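Long-range contacts in cyanophage-like gp41-1 intein (Metagenome, PDB 6QAZ), which probably carries out protein splicing, in which an intein excises itself from a precursor and joins the flanking polypeptides through a new peptide bond: residues 1-7 against 106-112; 46-50 against 61-65; 65-69 against 124-128; 87-92 against 120-125. All coordinates share one frame. Residues are numbered along the deposited sequence.

The four contacts run across the chain from the N-terminal strand to the C-terminal hairpin. Contacts 1 and 2 touch, their centres about 8 Å apart: residues 4-6 of contact 1 bond through Asp6 N to Ile61 O (2.9 Å) and Ala4 O to Ser63 N (3.0 Å). Contact 3 begins on Glu65, the last residue of contact 2, and lies nearest the middle of the chain. There His66, His127 and Asn128 probably form part of the splicing centre, and Ser1 of contact 1 approaches them, Ser1 OG standing 3.1 Å from His127 CE1. Contact 4 shares Ile124 and Leu125 with contact 3 and lies far from contact 1, their centres about 17 Å apart.

Contact 1: residues 1-7 against 106-112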
loop_
_atom_site.group_PDB
_atom_site.type_symbol
_atom_site.label_atom_id
_atom_site.label_comp_id
_atom_site.label_asym_id
_atom_site.label_seq_id
_atom_site.Cartn_x
_atom_site.Cartn_y
_atom_site.Cartn_z
ATOM N N SER A 1 3.666 7.612 -8.287
ATOM C CA SER A 1 2.264 7.950 -8.021
ATOM C C SER A 1 2.206 8.903 -6.847
ATOM O O SER A 1 3.132 8.905 -6.022
ATOM C CB SER A 1 1.458 6.715 -7.722
ATOM O OG SER A 1 1.629 5.696 -8.661
ATOM N N GLY A 2 1.091 9.609 -6.874
ATOM C CA GLY A 2 0.620 10.425 -5.776
ATOM C C GLY A 2 0.140 9.595 -4.612
ATOM O O GLY A 2 -0.121 8.376 -4.701
ATOM N N GLY A 3 0.006 10.277 -3.496
ATOM C CA GLY A 3 -0.319 9.680 -2.203
ATOM C C GLY A 3 0.847 8.923 -1.615
ATOM O O GLY A 3 1.948 9.015 -2.117
ATOM N N ALA A 4 0.593 8.171 -0.556
ATOM C CA ALA A 4 1.665 7.733 0.331
ATOM C C ALA A 4 1.117 6.789 1.395
ATOM O O ALA A 4 -0.104 6.672 1.603
ATOM C CB ALA A 4 2.355 8.944 0.921
ATOM N N LEU A 5 2.038 6.139 2.084
ATOM C CA LEU A 5 1.784 5.078 3.055
ATOM C C LEU A 5 2.415 5.431 4.404
ATOM O O LEU A 5 3.448 6.090 4.502
ATOM C CB LEU A 5 2.378 3.769 2.566
ATOM C CG LEU A 5 1.695 3.172 1.345
ATOM C CD1 LEU A 5 2.432 1.969 0.817
ATOM C CD2 LEU A 5 0.289 2.822 1.596
ATOM N N ASP A 6 1.841 4.874 5.480
ATOM C CA ASP A 6 2.435 5.061 6.811
ATOM C C ASP A 6 3.866 4.575 6.836
ATOM O O ASP A 6 4.201 3.535 6.244
ATOM C CB ASP A 6 1.593 4.328 7.839
ATOM C CG ASP A 6 2.021 4.647 9.238
ATOM O OD1 ASP A 6 1.736 5.779 9.661
ATOM O OD2 ASP A 6 2.694 3.794 9.866
ATOM N N LEU A 7 4.706 5.254 7.608
ATOM C CA LEU A 7 6.133 4.894 7.719
ATOM C C LEU A 7 6.359 3.471 8.209
ATOM O O LEU A 7 7.392 2.889 7.836
ATOM C CB LEU A 7 6.837 5.812 8.713
ATOM C CG LEU A 7 7.556 7.018 8.126
ATOM C CD1 LEU A 7 6.559 7.991 7.602
ATOM C CD2 LEU A 7 8.446 7.667 9.177
ATOM N N ARG A 106 -0.211 13.057 9.232
ATOM C CA ARG A 106 1.063 12.475 9.676
ATOM C C ARG A 106 2.009 12.389 8.483
ATOM O O ARG A 106 1.601 12.515 7.322
ATOM C CB ARG A 106 0.799 11.112 10.277
ATOM C CG ARG A 106 0.306 10.100 9.273
ATOM C CD ARG A 106 0.172 8.699 9.845
ATOM N NE ARG A 106 -0.831 8.640 10.874
ATOM C CZ ARG A 106 -1.048 7.593 11.650
ATOM N NH1 ARG A 106 -0.336 6.487 11.523
ATOM N NH2 ARG A 106 -2.052 7.618 12.506
ATOM N N GLU A 107 3.274 12.154 8.798
ATOM C CA GLU A 107 4.277 11.911 7.753
ATOM C C GLU A 107 3.987 10.563 7.090
ATOM O O GLU A 107 3.668 9.576 7.765
ATOM C CB GLU A 107 5.667 11.884 8.371
ATOM C CG GLU A 107 6.104 13.189 8.990
ATOM C CD GLU A 107 6.279 14.354 8.040
ATOM O OE1 GLU A 107 6.544 14.131 6.854
ATOM O OE2 GLU A 107 6.295 15.500 8.532
ATOM N N LEU A 108 4.102 10.547 5.783
ATOM C CA LEU A 108 3.871 9.355 4.968
ATOM C C LEU A 108 4.964 9.251 3.926
ATOM O O LEU A 108 5.595 10.263 3.542
ATOM C CB LEU A 108 2.503 9.448 4.299
ATOM C CG LEU A 108 1.262 9.583 5.191
ATOM C CD1 LEU A 108 0.061 9.785 4.300
ATOM C CD2 LEU A 108 1.045 8.394 6.069
ATOM N N ILE A 109 5.148 8.054 3.396
ATOM C CA ILE A 109 6.132 8.046 2.327
ATOM C C ILE A 109 5.651 7.251 1.136
ATOM O O ILE A 109 4.670 6.515 1.104
ATOM C CB ILE A 109 7.398 7.489 2.931
ATOM C CG1 ILE A 109 8.626 7.668 2.047
ATOM C CG2 ILE A 109 7.131 6.039 3.263
ATOM C CD1 ILE A 109 8.850 9.051 1.525
ATOM N N ASP A 110 6.338 7.602 0.070
ATOM C CA ASP A 110 5.906 7.276 -1.288
ATOM C C ASP A 110 7.101 6.735 -2.052
ATOM O O ASP A 110 8.116 7.432 -2.122
ATOM C CB ASP A 110 5.411 8.562 -1.900
ATOM C CG ASP A 110 4.730 8.392 -3.213
ATOM O OD1 ASP A 110 4.456 7.263 -3.649
ATOM O OD2 ASP A 110 4.453 9.479 -3.810
ATOM N N ILE A 111 6.966 5.562 -2.646
ATOM C CA ILE A 111 8.007 4.958 -3.470
ATOM C C ILE A 111 7.443 4.615 -4.842
ATOM O O ILE A 111 6.243 4.479 -5.003
ATOM C CB ILE A 111 8.622 3.715 -2.792
ATOM C CG1 ILE A 111 7.689 2.502 -2.775
ATOM C CG2 ILE A 111 9.105 4.042 -1.391
ATOM C CD1 ILE A 111 8.304 1.249 -2.180
ATOM N N GLU A 112 8.319 4.449 -5.802
ATOM C CA GLU A 112 7.990 3.942 -7.137
ATOM C C GLU A 112 8.720 2.627 -7.340
ATOM O O GLU A 112 9.940 2.566 -7.059
ATOM C CB GLU A 112 8.455 4.919 -8.213
ATOM C CG GLU A 112 8.080 4.487 -9.594
ATOM C CD GLU A 112 6.606 4.592 -9.842
ATOM O OE1 GLU A 112 5.864 5.337 -9.133
ATOM O OE2 GLU A 112 6.191 3.905 -10.861
HETATM O O HOH W 1 4.441 6.115 -6.166
HETATM O O HOH W 2 3.747 7.430 9.321
#
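This is a short antiparallel beta pairing in which the N-terminal segment 1-7 lies against the long strand 93-113, with polar contacts at both ends. Its one firm beta bridge is the hydrogen-bonded pair Leu5 and Ile109: Leu5 N donates to Ile109 O and Ile109 N to Leu5 O, both at 2.8 Å. These two side chains share one face of the sheet, where Leu5 also packs on His66 and Cys62. Ala4 points toward the partner, and its CB comes within 3.4 Å of Leu108 CB, a fit that suits a small side chain. Just before it, Gly3 has a phi of 73°, which glycine adopts without strain, as the chain bends away from the strand.

At one end Arg106 NH1 forms a salt bridge with Asp6 OD1 at 2.9 Å, and Arg106 NH2 pairs with Asp104. Water 2 donates to Asp6 OD1 (2.6 Å) and Glu107 O (2.7 Å) and accepts from Leu7 N (2.9 Å). At the other end Ser1 N forms a salt bridge with Glu112 OE1 at 3.3 Å, a weak hydrogen bond, and gives a hydrogen bond to water 1 at 2.7 Å.

Backbone bonds from Ala4 and Asp6 to Ser63 and Ile61 set this strand between two others, as expected of the intein (HINT) fold, whose N-terminal strand runs through the interior and brings the chain's start close to its C-terminal Asn128.

Contact 2: residues 46-50 against 61-65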
loop_
_atom_site.group_PDB
_atom_site.type_symbol
_atom_site.label_atom_id
_atom_site.label_comp_id
_atom_site.label_asym_id
_atom_site.label_seq_id
_atom_site.Cartn_x
_atom_site.Cartn_y
_atom_site.Cartn_z
ATOM N N LYS A 46 3.588 15.254 4.663
ATOM C CA LYS A 46 2.559 15.202 5.691
ATOM C C LYS A 46 1.223 15.334 4.994
ATOM O O LYS A 46 0.997 16.312 4.252
ATOM C CB LYS A 46 2.736 16.349 6.666
ATOM C CG LYS A 46 1.945 16.186 7.951
ATOM C CD LYS A 46 2.291 17.212 9.008
ATOM C CE LYS A 46 1.581 16.944 10.317
ATOM N NZ LYS A 46 1.368 18.189 11.094
ATOM N N LYS A 47 0.367 14.358 5.223
ATOM C CA LYS A 47 -0.951 14.286 4.581
ATOM C C LYS A 47 -1.949 13.727 5.598
ATOM O O LYS A 47 -1.578 12.996 6.544
ATOM C CB LYS A 47 -0.944 13.380 3.336
ATOM C CG LYS A 47 0.113 13.638 2.277
ATOM C CD LYS A 47 0.024 12.672 1.089
ATOM C CE LYS A 47 0.663 13.192 -0.176
ATOM N NZ LYS A 47 1.926 12.502 -0.475
ATOM N N LYS A 48 -3.220 13.999 5.366
ATOM C CA LYS A 48 -4.263 13.277 6.093
ATOM C C LYS A 48 -4.161 11.795 5.798
ATOM O O LYS A 48 -3.978 11.393 4.643
ATOM C CB LYS A 48 -5.648 13.817 5.734
ATOM C CG LYS A 48 -6.831 13.239 6.522
ATOM C CD LYS A 48 -6.709 13.355 8.043
ATOM C CE LYS A 48 -6.705 14.788 8.518
ATOM N NZ LYS A 48 -7.935 15.510 8.113
ATOM N N SER A 49 -4.316 10.981 6.827
ATOM C CA SER A 49 -4.190 9.525 6.715
ATOM C C SER A 49 -5.512 8.854 7.031
ATOM O O SER A 49 -6.357 9.416 7.723
ATOM C CB SER A 49 -3.079 9.028 7.581
ATOM O OG SER A 49 -3.335 9.153 8.964
ATOM N N TYR A 50 -5.634 7.637 6.528
ATOM C CA TYR A 50 -6.821 6.794 6.615
ATOM C C TYR A 50 -6.367 5.377 6.888
ATOM O O TYR A 50 -5.379 4.914 6.335
ATOM C CB TYR A 50 -7.591 6.771 5.293
ATOM C CG TYR A 50 -8.103 8.111 4.884
ATOM C CD1 TYR A 50 -7.264 9.043 4.295
ATOM C CD2 TYR A 50 -9.423 8.472 5.089
ATOM C CE1 TYR A 50 -7.677 10.307 3.963
ATOM C CE2 TYR A 50 -9.878 9.735 4.711
ATOM C CZ TYR A 50 -8.986 10.662 4.193
ATOM O OH TYR A 50 -9.369 11.929 3.826
ATOM N N ILE A 61 -2.433 1.911 6.483
ATOM C CA ILE A 61 -2.677 3.363 6.647
ATOM C C ILE A 61 -2.074 4.067 5.445
ATOM O O ILE A 61 -0.887 3.912 5.141
ATOM C CB ILE A 61 -2.131 3.856 7.989
ATOM C CG1 ILE A 61 -2.967 3.278 9.137
ATOM C CG2 ILE A 61 -2.139 5.384 8.043
ATOM C CD1 ILE A 61 -2.395 3.576 10.493
ATOM N N CYS A 62 -2.892 4.901 4.817
ATOM C CA CYS A 62 -2.484 5.549 3.566
ATOM C C CYS A 62 -3.179 6.893 3.423
ATOM O O CYS A 62 -4.098 7.237 4.168
ATOM C CB CYS A 62 -2.799 4.655 2.370
ATOM S SG CYS A 62 -4.568 4.336 2.133
ATOM N N SER A 63 -2.780 7.635 2.407
ATOM C CA SER A 63 -3.436 8.901 2.063
ATOM C C SER A 63 -4.637 8.661 1.168
ATOM O O SER A 63 -4.867 7.558 0.640
ATOM C CB SER A 63 -2.464 9.843 1.422
ATOM O OG SER A 63 -2.052 9.347 0.166
ATOM N N GLU A 64 -5.412 9.720 0.946
ATOM C CA GLU A 64 -6.677 9.574 0.217
ATOM C C GLU A 64 -6.472 9.231 -1.253
ATOM O O GLU A 64 -7.384 8.666 -1.860
ATOM C CB GLU A 64 -7.585 10.795 0.319
ATOM C CG GLU A 64 -7.076 12.005 -0.428
ATOM C CD GLU A 64 -8.034 13.167 -0.430
ATOM O OE1 GLU A 64 -9.251 12.906 -0.348
ATOM O OE2 GLU A 64 -7.552 14.316 -0.527
ATOM N N GLU A 65 -5.324 9.578 -1.819
ATOM C CA GLU A 65 -5.129 9.321 -3.250
ATOM C C GLU A 65 -4.349 8.036 -3.493
ATOM O O GLU A 65 -4.165 7.665 -4.669
ATOM C CB GLU A 65 -4.597 10.474 -3.990
ATOM C CG GLU A 65 -3.190 10.656 -3.860
ATOM C CD GLU A 65 -2.748 11.495 -2.694
ATOM O OE1 GLU A 65 -2.083 12.517 -2.934
ATOM O OE2 GLU A 65 -3.071 11.100 -1.541
HETATM O O HOH W 3 -4.917 12.226 2.270
#
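Strands 45-54 and 59-63 form a beta hairpin, and this contact is the part where the ladder opens. Tyr50 and Cys62 are its antiparallel hydrogen-bonded pair: Tyr50 N donates to Cys62 O (2.8 Å) and Cys62 N to Tyr50 O (2.9 Å). Both carbonyls also receive CA-H contacts, Ile61 CA at 3.1 Å from Tyr50 O and Ser49 CA at 3.4 Å from Cys62 O.

Two residues along, the strands have splayed, and Lys48 O lies 4.3 Å from Glu64 N. Water 3 fills the gap, donating to Lys48 O (2.7 Å) and accepting from Glu64 N (2.9 Å). Ser63 OG, a hydroxyl able both to give and to accept, donates to Glu65 OE2 at 2.7 Å and accepts a weak bond from Ala4 N.

The polar ends of Lys47, Lys48 and Ser49 turn to other partners: Lys47 NZ to Ser45, Lys48 NZ to Glu102, Ser49 OG to the carbonyl of Asp104. Between the side chains the contacts are therefore mostly of carbon, with Lys47 CD 3.8 Å from Ser63 CB and Tyr50 CE1 3.7 Å from Glu64 CB. Direct backbone bonding thus gives way to a water bridge as the second strand turns off toward His66.

Contact 3: residues 65-69 against 124-128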
loop_
_atom_site.group_PDB
_atom_site.type_symbol
_atom_site.label_atom_id
_atom_site.label_comp_id
_atom_site.label_asym_id
_atom_site.label_seq_id
_atom_site.Cartn_x
_atom_site.Cartn_y
_atom_site.Cartn_z
ATOM N N GLU A 65 -5.324 9.578 -1.819
ATOM C CA GLU A 65 -5.129 9.321 -3.250
ATOM C C GLU A 65 -4.349 8.036 -3.493
ATOM O O GLU A 65 -4.165 7.665 -4.669
ATOM C CB GLU A 65 -4.597 10.474 -3.990
ATOM C CG GLU A 65 -3.190 10.656 -3.860
ATOM C CD GLU A 65 -2.748 11.495 -2.694
ATOM O OE1 GLU A 65 -2.083 12.517 -2.934
ATOM O OE2 GLU A 65 -3.071 11.100 -1.541
ATOM N N HIS A 66 -3.922 7.335 -2.459
ATOM C CA HIS A 66 -3.112 6.129 -2.655
ATOM C C HIS A 66 -3.956 5.014 -3.272
ATOM O O HIS A 66 -5.048 4.687 -2.770
ATOM C CB HIS A 66 -2.531 5.695 -1.315
ATOM C CG HIS A 66 -1.610 4.551 -1.494
ATOM N ND1 HIS A 66 -0.301 4.680 -1.893
ATOM C CD2 HIS A 66 -1.848 3.227 -1.505
ATOM C CE1 HIS A 66 0.191 3.497 -2.162
ATOM N NE2 HIS A 66 -0.708 2.606 -1.912
ATOM N N LEU A 67 -3.464 4.401 -4.331
ATOM C CA LEU A 67 -4.212 3.406 -5.115
ATOM C C LEU A 67 -4.000 1.984 -4.622
ATOM O O LEU A 67 -2.913 1.584 -4.187
ATOM C CB LEU A 67 -3.777 3.496 -6.575
ATOM C CG LEU A 67 -4.099 4.782 -7.297
ATOM C CD1 LEU A 67 -3.269 4.881 -8.581
ATOM C CD2 LEU A 67 -5.586 4.893 -7.612
ATOM N N PHE A 68 -5.066 1.211 -4.806
ATOM C CA PHE A 68 -5.049 -0.239 -4.598
ATOM C C PHE A 68 -5.697 -0.941 -5.780
ATOM O O PHE A 68 -6.747 -0.508 -6.264
ATOM C CB PHE A 68 -5.883 -0.655 -3.381
ATOM C CG PHE A 68 -5.344 -0.143 -2.084
ATOM C CD1 PHE A 68 -5.609 1.161 -1.660
ATOM C CD2 PHE A 68 -4.552 -0.952 -1.276
ATOM C CE1 PHE A 68 -5.071 1.649 -0.489
ATOM C CE2 PHE A 68 -4.060 -0.475 -0.086
ATOM C CZ PHE A 68 -4.312 0.827 0.300
ATOM N N PRO A 69 -5.169 -2.089 -6.188
ATOM C CA PRO A 69 -5.846 -2.905 -7.187
ATOM C C PRO A 69 -7.113 -3.483 -6.587
ATOM O O PRO A 69 -7.144 -3.932 -5.446
ATOM C CB PRO A 69 -4.836 -3.982 -7.558
ATOM C CG PRO A 69 -3.854 -4.010 -6.462
ATOM C CD PRO A 69 -3.876 -2.655 -5.806
ATOM N N ILE A 124 -1.188 -6.838 2.122
ATOM C CA ILE A 124 -2.272 -6.345 1.257
ATOM C C ILE A 124 -1.629 -5.880 -0.043
ATOM O O ILE A 124 -0.691 -5.105 -0.024
ATOM C CB ILE A 124 -3.031 -5.189 1.927
ATOM C CG1 ILE A 124 -3.625 -5.627 3.267
ATOM C CG2 ILE A 124 -4.085 -4.642 0.987
ATOM C CD1 ILE A 124 -4.248 -4.513 4.064
ATOM N N LEU A 125 -2.158 -6.318 -1.185
ATOM C CA LEU A 125 -1.594 -5.868 -2.464
ATOM C C LEU A 125 -1.972 -4.414 -2.681
ATOM O O LEU A 125 -3.159 -4.028 -2.656
ATOM C CB LEU A 125 -2.113 -6.745 -3.590
ATOM C CG LEU A 125 -1.385 -6.571 -4.920
ATOM C CD1 LEU A 125 0.083 -6.963 -4.852
ATOM C CD2 LEU A 125 -2.086 -7.415 -5.979
ATOM N N THR A 126 -0.975 -3.576 -2.902
ATOM C CA THR A 126 -1.185 -2.147 -3.103
ATOM C C THR A 126 -0.412 -1.677 -4.319
ATOM O O THR A 126 0.509 -2.353 -4.790
ATOM C CB THR A 126 -0.849 -1.357 -1.842
ATOM O OG1 THR A 126 -1.424 -0.049 -1.937
ATOM C CG2 THR A 126 0.627 -1.180 -1.606
ATOM N N HIS A 127 -0.824 -0.543 -4.861
ATOM C CA HIS A 127 -0.056 0.118 -5.907
ATOM C C HIS A 127 0.986 0.992 -5.249
ATOM O O HIS A 127 0.778 1.456 -4.109
ATOM C CB HIS A 127 -1.035 0.892 -6.771
ATOM C CG HIS A 127 -0.468 1.461 -7.987
ATOM N ND1 HIS A 127 0.302 2.595 -8.026
ATOM C CD2 HIS A 127 -0.566 1.022 -9.249
ATOM C CE1 HIS A 127 0.635 2.818 -9.303
ATOM N NE2 HIS A 127 0.092 1.907 -10.058
ATOM N N ASN A 128 2.083 1.224 -5.924
ATOM C CA ASN A 128 3.084 2.136 -5.375
ATOM C C ASN A 128 2.466 3.492 -5.107
ATOM O O ASN A 128 2.880 4.161 -4.139
ATOM C CB ASN A 128 4.392 2.102 -6.162
ATOM C CG ASN A 128 4.399 2.476 -7.641
ATOM O OD1 ASN A 128 5.281 2.015 -8.372
ATOM N ND2 ASN A 128 3.507 3.333 -8.089
ATOM O OXT ASN A 128 1.552 3.878 -5.892
HETATM O O HOH W 4 1.790 6.139 -2.792
HETATM O O HOH W 5 -0.765 5.208 -5.257
HETATM O O HOH W 6 -5.664 -5.057 -3.402
#
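Hydrogen bonds come first in this buried contact between the loop leading into strand 68-70 and the C-terminal strand. His127 N donates to Leu67 O at 3.1 Å, tying the backbones together, and His66 NE2 shares a 2.7 Å hydrogen bond with Thr126 OG1, a hydroxyl that can either give or accept a proton. Within the second segment, His127 ND1 donates to Asn128 OXT at 2.8 Å.

Waters extend this network. Water 4 lies between His66 ND1 (2.7 Å) and Asn128 O (2.6 Å), water 5 between Leu67 N (3.0 Å) and Asn128 OXT (2.7 Å), and water 6 donates to Pro69 O and Leu125 O, each at 2.8 Å.

Apolar packing accompanies the polar contacts. Leu67 CD1 lies over a face of the His127 ring, Pro69 CG meets Leu125 CD2 at 3.9 Å, and Phe68 CE2 meets Ile124 CG2 at 4.3 Å. Proline, with no NH to satisfy, fits well beside Leu125 O, which is 3.5 Å from Pro69 CD.

Inteins typically carry a block B histidine and end in His-Asn; the site here fits that pattern, with His66 probably the block B histidine and Asn128 probably the asparagine that cyclises in splicing.

Contact 4: residues 87-92 against 120-125; sequences LYVKEM and YANDIL
Tyr120 (chi1 m, -74°; chi2 -69°) lays its ring under Lys90, whose CB sits 3.9 Å from the ring centroid and 17° off the normal, a CH-pi contact; Lys90 NZ bonds Gln12. Residues 120-125 form a beta hairpin with a two-residue loop, a type I' turn from Ala121 to Ile124. Asn122 (phi/psi 52/36°) and Asp123 (71/14°) tolerate positive phi better than most residues; Ala121 N bonds Ile124 O at 2.8 Å and Ile124 N bonds Ala121 O at 2.9 Å.

Strand 87-89 is extended (Val89 -116/166°). Residues 88-90 run alongside 125-123 in antiparallel order, Tyr88 by Leu125 (CA-CA 5.4 Å), Val89 by Ile124 (4.4 Å, the one bridge), Lys90 by Asp123 (5.4 Å). Leu125 N donates to Tyr88 O (2.8 Å), Lys90 N to Asp123 O (2.9 Å); water 6 links Tyr88 N to Leu125 O (2.8 Å each). Leu87 CD1 packs on Ile124 CG2 at 3.9 Å.

A cis peptide precedes Glu91 (chi1 t, chi2 p), whose OE2 accepts from Tyr120 OH at 2.6 Å. Met92, all m, brings SD within 3.6 Å of Leu125 CD2.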
loop_
_atom_site.group_PDB
_atom_site.type_symbol
_atom_site.label_atom_id
_atom_site.label_comp_id
_atom_site.label_asym_id
_atom_site.label_seq_id
_atom_site.Cartn_x
_atom_site.Cartn_y
_atom_site.Cartn_z
ATOM N N LEU A 87 -10.168 -6.030 -1.433
ATOM C CA LEU A 87 -8.761 -5.928 -1.808
ATOM C C LEU A 87 -8.178 -7.328 -1.932
ATOM O O LEU A 87 -8.758 -8.290 -1.478
ATOM C CB LEU A 87 -7.975 -5.083 -0.807
ATOM C CG LEU A 87 -8.463 -3.655 -0.614
ATOM C CD1 LEU A 87 -7.520 -2.877 0.281
ATOM C CD2 LEU A 87 -8.645 -2.934 -1.942
ATOM N N TYR A 88 -6.994 -7.415 -2.516
ATOM C CA TYR A 88 -6.257 -8.677 -2.599
ATOM C C TYR A 88 -5.261 -8.748 -1.465
ATOM O O TYR A 88 -4.542 -7.776 -1.201
ATOM C CB TYR A 88 -5.522 -8.771 -3.933
ATOM C CG TYR A 88 -6.421 -8.793 -5.143
ATOM C CD1 TYR A 88 -6.990 -9.968 -5.589
ATOM C CD2 TYR A 88 -6.722 -7.630 -5.831
ATOM C CE1 TYR A 88 -7.815 -9.979 -6.708
ATOM C CE2 TYR A 88 -7.545 -7.618 -6.940
ATOM C CZ TYR A 88 -8.095 -8.800 -7.388
ATOM O OH TYR A 88 -8.959 -8.764 -8.455
ATOM N N VAL A 89 -5.169 -9.916 -0.842
ATOM C CA VAL A 89 -4.158 -10.175 0.192
ATOM C C VAL A 89 -3.244 -11.264 -0.314
ATOM O O VAL A 89 -3.534 -11.964 -1.270
ATOM C CB VAL A 89 -4.774 -10.533 1.551
ATOM C CG1 VAL A 89 -5.661 -9.412 2.024
ATOM C CG2 VAL A 89 -5.465 -11.877 1.563
ATOM N N LYS A 90 -2.123 -11.434 0.336
ATOM C CA LYS A 90 -1.160 -12.421 -0.168
ATOM C C LYS A 90 -1.826 -13.782 -0.086
ATOM O O LYS A 90 -2.397 -14.115 0.925
ATOM C CB LYS A 90 0.176 -12.320 0.549
ATOM C CG LYS A 90 1.311 -13.098 -0.091
ATOM C CD LYS A 90 2.661 -12.863 0.598
ATOM C CE LYS A 90 3.667 -13.938 0.264
ATOM N NZ LYS A 90 4.832 -13.874 1.174
ATOM N N GLU A 91 -1.766 -14.664 -1.087
ATOM C CA GLU A 91 -1.497 -14.521 -2.504
ATOM C C GLU A 91 -2.812 -14.490 -3.304
ATOM O O GLU A 91 -3.492 -15.537 -3.591
ATOM C CB GLU A 91 -0.712 -15.710 -3.037
ATOM C CG GLU A 91 0.049 -15.405 -4.313
ATOM C CD GLU A 91 0.999 -14.221 -4.170
ATOM O OE1 GLU A 91 1.858 -14.256 -3.300
ATOM O OE2 GLU A 91 0.835 -13.279 -4.884
ATOM N N MET A 92 -3.076 -13.309 -3.787
ATOM C CA MET A 92 -4.228 -12.905 -4.604
ATOM C C MET A 92 -5.542 -13.469 -4.069
ATOM O O MET A 92 -6.371 -13.832 -4.858
ATOM C CB MET A 92 -3.969 -13.301 -6.049
ATOM C CG MET A 92 -2.806 -12.550 -6.659
ATOM S SD MET A 92 -3.082 -10.804 -6.641
ATOM C CE MET A 92 -4.326 -10.552 -7.896
ATOM N N TYR A 120 3.136 -6.000 -2.000
ATOM C CA TYR A 120 2.390 -6.304 -0.780
ATOM C C TYR A 120 2.864 -5.399 0.358
ATOM O O TYR A 120 4.059 -5.259 0.630
ATOM C CB TYR A 120 2.594 -7.773 -0.392
ATOM C CG TYR A 120 1.843 -8.743 -1.292
ATOM C CD1 TYR A 120 0.465 -8.809 -1.264
ATOM C CD2 TYR A 120 2.487 -9.585 -2.190
ATOM C CE1 TYR A 120 -0.267 -9.668 -2.060
ATOM C CE2 TYR A 120 1.756 -10.472 -2.999
ATOM C CZ TYR A 120 0.377 -10.500 -2.927
ATOM O OH TYR A 120 -0.408 -11.354 -3.685
ATOM N N ALA A 121 1.909 -4.810 1.040
ATOM C CA ALA A 121 2.127 -3.853 2.135
ATOM C C ALA A 121 1.285 -4.352 3.295
ATOM O O ALA A 121 0.053 -4.419 3.165
ATOM C CB ALA A 121 1.737 -2.470 1.680
ATOM N N ASN A 122 1.916 -4.777 4.372
ATOM C CA ASN A 122 1.174 -5.493 5.453
ATOM C C ASN A 122 0.363 -6.654 4.863
ATOM O O ASN A 122 -0.746 -6.947 5.330
ATOM C CB ASN A 122 0.303 -4.557 6.251
ATOM C CG ASN A 122 1.063 -3.435 6.893
ATOM O OD1 ASN A 122 2.269 -3.511 7.122
ATOM N ND2 ASN A 122 0.370 -2.392 7.220
ATOM N N ASP A 123 0.900 -7.313 3.845
ATOM C CA ASP A 123 0.271 -8.487 3.209
ATOM C C ASP A 123 -0.975 -8.124 2.397
ATOM O O ASP A 123 -1.690 -9.026 1.973
ATOM C CB ASP A 123 -0.011 -9.615 4.180
ATOM C CG ASP A 123 1.210 -10.218 4.787
ATOM O OD1 ASP A 123 2.183 -10.372 4.065
ATOM O OD2 ASP A 123 1.162 -10.604 5.973
ATOM N N ILE A 124 -1.188 -6.838 2.122
ATOM C CA ILE A 124 -2.272 -6.345 1.257
ATOM C C ILE A 124 -1.629 -5.880 -0.043
ATOM O O ILE A 124 -0.691 -5.105 -0.024
ATOM C CB ILE A 124 -3.031 -5.189 1.927
ATOM C CG1 ILE A 124 -3.625 -5.627 3.267
ATOM C CG2 ILE A 124 -4.085 -4.642 0.987
ATOM C CD1 ILE A 124 -4.248 -4.513 4.064
ATOM N N LEU A 125 -2.158 -6.318 -1.185
ATOM C CA LEU A 125 -1.594 -5.868 -2.464
ATOM C C LEU A 125 -1.972 -4.414 -2.681
ATOM O O LEU A 125 -3.159 -4.028 -2.656
ATOM C CB LEU A 125 -2.113 -6.745 -3.590
ATOM C CG LEU A 125 -1.385 -6.571 -4.920
ATOM C CD1 LEU A 125 0.083 -6.963 -4.852
ATOM C CD2 LEU A 125 -2.086 -7.415 -5.979
HETATM O O HOH W 6 -5.664 -5.057 -3.402
#